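Local coordinates for protein fatty Acyl-Adenylate Ligase (Escherichia coli, PDB 3PBK) that belongs to the AMP-binding enzyme family of the ANL superfamily and is modelled with 5'-O-[(S)-(dodecanoyloxy)(hydroxy)phosphoryl]adenosine bound, at residues Q260-I265 with A293-S298. Residues are numbered along the deposited sequence; the frame is centred on the assembly and turned at random.
Sequences QWLKLI and AELDLS
Asp296 O is gripped by one hydrogen bond, from Arg269 NH2, and the N-H of the same residue gives another to Ser266 OG, so the loop 293-298 is tied at Asp296 to the far end of helix 260-267 and just beyond it. Between the two segments themselves no hydrogen bond forms; leucines do the joining. Leu295 sets its two methyls against neighbouring helix residues: CD1 rests on Leu262 CB at 4.1 Å, while CD2 sits 3.9 Å from Lys263 CA. In the ANL-superfamily fold of this chain, helix 260-267 leads into strand 272-275, and the loop holding Leu295 belongs to the beta-alpha-beta crossover from that strand to its parallel neighbour 302-305. Two residues on, Leu297 lays CD1 in van der Waals contact with Leu262 O, 4.0 Å away, and against Ile265 CG2; Trp300 also packs on Leu262 and Ile265. At the more exposed end of the contact, Lys263 bends at chi2, chi3 and chi4, passing Leu295 at about a right angle with CD 4.0 Å from Leu295 CD2. It then crosses Glu294 obliquely, and Lys263 NZ reaches Glu294 OE2 in a long salt bridge of 3.8 Å.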
loop_
_atom_site.group_PDB
_atom_site.type_symbol
_atom_site.label_atom_id
_atom_site.label_comp_id
_atom_site.label_asym_id
_atom_site.label_seq_id
_atom_site.Cartn_x
_atom_site.Cartn_y
_atom_site.Cartn_z
ATOM N N GLN A 260 -5.474 -19.411 1.691
ATOM C CA GLN A 260 -6.311 -19.198 2.859
ATOM C C GLN A 260 -7.120 -17.896 2.740
ATOM O O GLN A 260 -8.139 -17.717 3.404
ATOM C CB GLN A 260 -5.474 -19.274 4.136
ATOM C CG GLN A 260 -5.086 -20.709 4.490
ATOM C CD GLN A 260 -6.307 -21.618 4.661
ATOM O OE1 GLN A 260 -6.916 -21.664 5.734
ATOM N NE2 GLN A 260 -6.662 -22.348 3.606
ATOM N N TRP A 261 -6.667 -17.008 1.863
ATOM C CA TRP A 261 -7.352 -15.753 1.573
ATOM C C TRP A 261 -8.644 -16.038 0.830
ATOM O O TRP A 261 -9.707 -15.567 1.210
ATOM C CB TRP A 261 -6.434 -14.845 0.742
ATOM C CG TRP A 261 -7.064 -13.630 0.168
ATOM C CD1 TRP A 261 -8.057 -12.898 0.713
ATOM C CD2 TRP A 261 -6.715 -12.982 -1.063
ATOM N NE1 TRP A 261 -8.370 -11.842 -0.103
ATOM C CE2 TRP A 261 -7.556 -11.872 -1.198
ATOM C CE3 TRP A 261 -5.782 -13.243 -2.066
ATOM C CZ2 TRP A 261 -7.487 -11.015 -2.299
ATOM C CZ3 TRP A 261 -5.716 -12.389 -3.158
ATOM C CH2 TRP A 261 -6.561 -11.291 -3.264
ATOM N N LEU A 262 -8.556 -16.833 -0.226
ATOM C CA LEU A 262 -9.741 -17.166 -0.995
ATOM C C LEU A 262 -10.647 -18.051 -0.152
ATOM O O LEU A 262 -11.875 -17.967 -0.255
ATOM C CB LEU A 262 -9.368 -17.870 -2.301
ATOM C CG LEU A 262 -8.298 -17.213 -3.173
ATOM C CD1 LEU A 262 -8.217 -17.911 -4.513
ATOM C CD2 LEU A 262 -8.586 -15.738 -3.356
ATOM N N LYS A 263 -10.041 -18.902 0.674
ATOM C CA LYS A 263 -10.807 -19.719 1.600
ATOM C C LYS A 263 -11.725 -18.825 2.423
ATOM O O LYS A 263 -12.949 -18.961 2.402
ATOM C CB LYS A 263 -9.871 -20.470 2.537
ATOM C CG LYS A 263 -9.288 -21.746 1.970
ATOM C CD LYS A 263 -10.312 -22.874 1.953
ATOM C CE LYS A 263 -9.703 -24.168 2.487
ATOM N NZ LYS A 263 -8.256 -24.305 2.135
ATOM N N LEU A 264 -11.113 -17.898 3.145
ATOM C CA LEU A 264 -11.843 -17.013 4.030
ATOM C C LEU A 264 -13.007 -16.349 3.299
ATOM O O LEU A 264 -14.129 -16.332 3.807
ATOM C CB LEU A 264 -10.888 -15.975 4.630
ATOM C CG LEU A 264 -11.219 -15.385 6.001
ATOM C CD1 LEU A 264 -11.790 -14.009 5.854
ATOM C CD2 LEU A 264 -12.178 -16.274 6.755
ATOM N N ILE A 265 -12.753 -15.812 2.108
ATOM C CA ILE A 265 -13.822 -15.185 1.338
ATOM C C ILE A 265 -14.982 -16.157 1.174
ATOM O O ILE A 265 -16.105 -15.860 1.569
ATOM C CB ILE A 265 -13.354 -14.720 -0.056
ATOM C CG1 ILE A 265 -12.406 -13.532 0.052
ATOM C CG2 ILE A 265 -14.537 -14.317 -0.909
ATOM C CD1 ILE A 265 -11.803 -13.137 -1.271
ATOM N N ALA A 293 -11.363 -27.431 -3.625
ATOM C CA ALA A 293 -12.439 -28.306 -3.154
ATOM C C ALA A 293 -13.482 -27.603 -2.271
ATOM O O ALA A 293 -14.630 -28.049 -2.168
ATOM C CB ALA A 293 -11.848 -29.519 -2.431
ATOM N N GLU A 294 -13.079 -26.511 -1.634
ATOM C CA GLU A 294 -13.994 -25.751 -0.785
ATOM C C GLU A 294 -14.572 -24.543 -1.518
ATOM O O GLU A 294 -15.682 -24.080 -1.219
ATOM C CB GLU A 294 -13.276 -25.242 0.475
ATOM C CG GLU A 294 -12.955 -26.292 1.534
ATOM C CD GLU A 294 -11.534 -26.814 1.422
ATOM O OE1 GLU A 294 -11.049 -26.974 0.275
ATOM O OE2 GLU A 294 -10.906 -27.063 2.480
ATOM N N LEU A 295 -13.804 -24.040 -2.479
ATOM C CA LEU A 295 -14.016 -22.699 -3.009
ATOM C C LEU A 295 -15.273 -22.495 -3.841
ATOM O O LEU A 295 -15.520 -23.188 -4.825
ATOM C CB LEU A 295 -12.793 -22.238 -3.802
ATOM C CG LEU A 295 -11.485 -22.303 -3.024
ATOM C CD1 LEU A 295 -10.418 -21.541 -3.772
ATOM C CD2 LEU A 295 -11.679 -21.754 -1.623
ATOM N N ASP A 296 -16.063 -21.524 -3.416
ATOM C CA ASP A 296 -17.065 -20.939 -4.270
ATOM C C ASP A 296 -16.866 -19.450 -4.162
ATOM O O ASP A 296 -16.818 -18.917 -3.065
ATOM C CB ASP A 296 -18.454 -21.289 -3.799
ATOM C CG ASP A 296 -19.501 -20.786 -4.739
ATOM O OD1 ASP A 296 -19.206 -20.720 -5.955
ATOM O OD2 ASP A 296 -20.605 -20.448 -4.263
ATOM N N LEU A 297 -16.743 -18.773 -5.292
ATOM C CA LEU A 297 -16.311 -17.385 -5.275
ATOM C C LEU A 297 -17.306 -16.438 -5.934
ATOM O O LEU A 297 -16.979 -15.293 -6.226
ATOM C CB LEU A 297 -14.931 -17.262 -5.928
ATOM C CG LEU A 297 -13.730 -17.124 -4.992
ATOM C CD1 LEU A 297 -13.994 -17.767 -3.647
ATOM C CD2 LEU A 297 -12.483 -17.680 -5.641
ATOM N N SER A 298 -18.523 -16.919 -6.152
ATOM C CA SER A 298 -19.582 -16.110 -6.756
ATOM C C SER A 298 -19.954 -14.901 -5.896
ATOM O O SER A 298 -20.388 -13.869 -6.403
ATOM C CB SER A 298 -20.811 -16.983 -7.009
ATOM O OG SER A 298 -20.916 -18.005 -6.026
#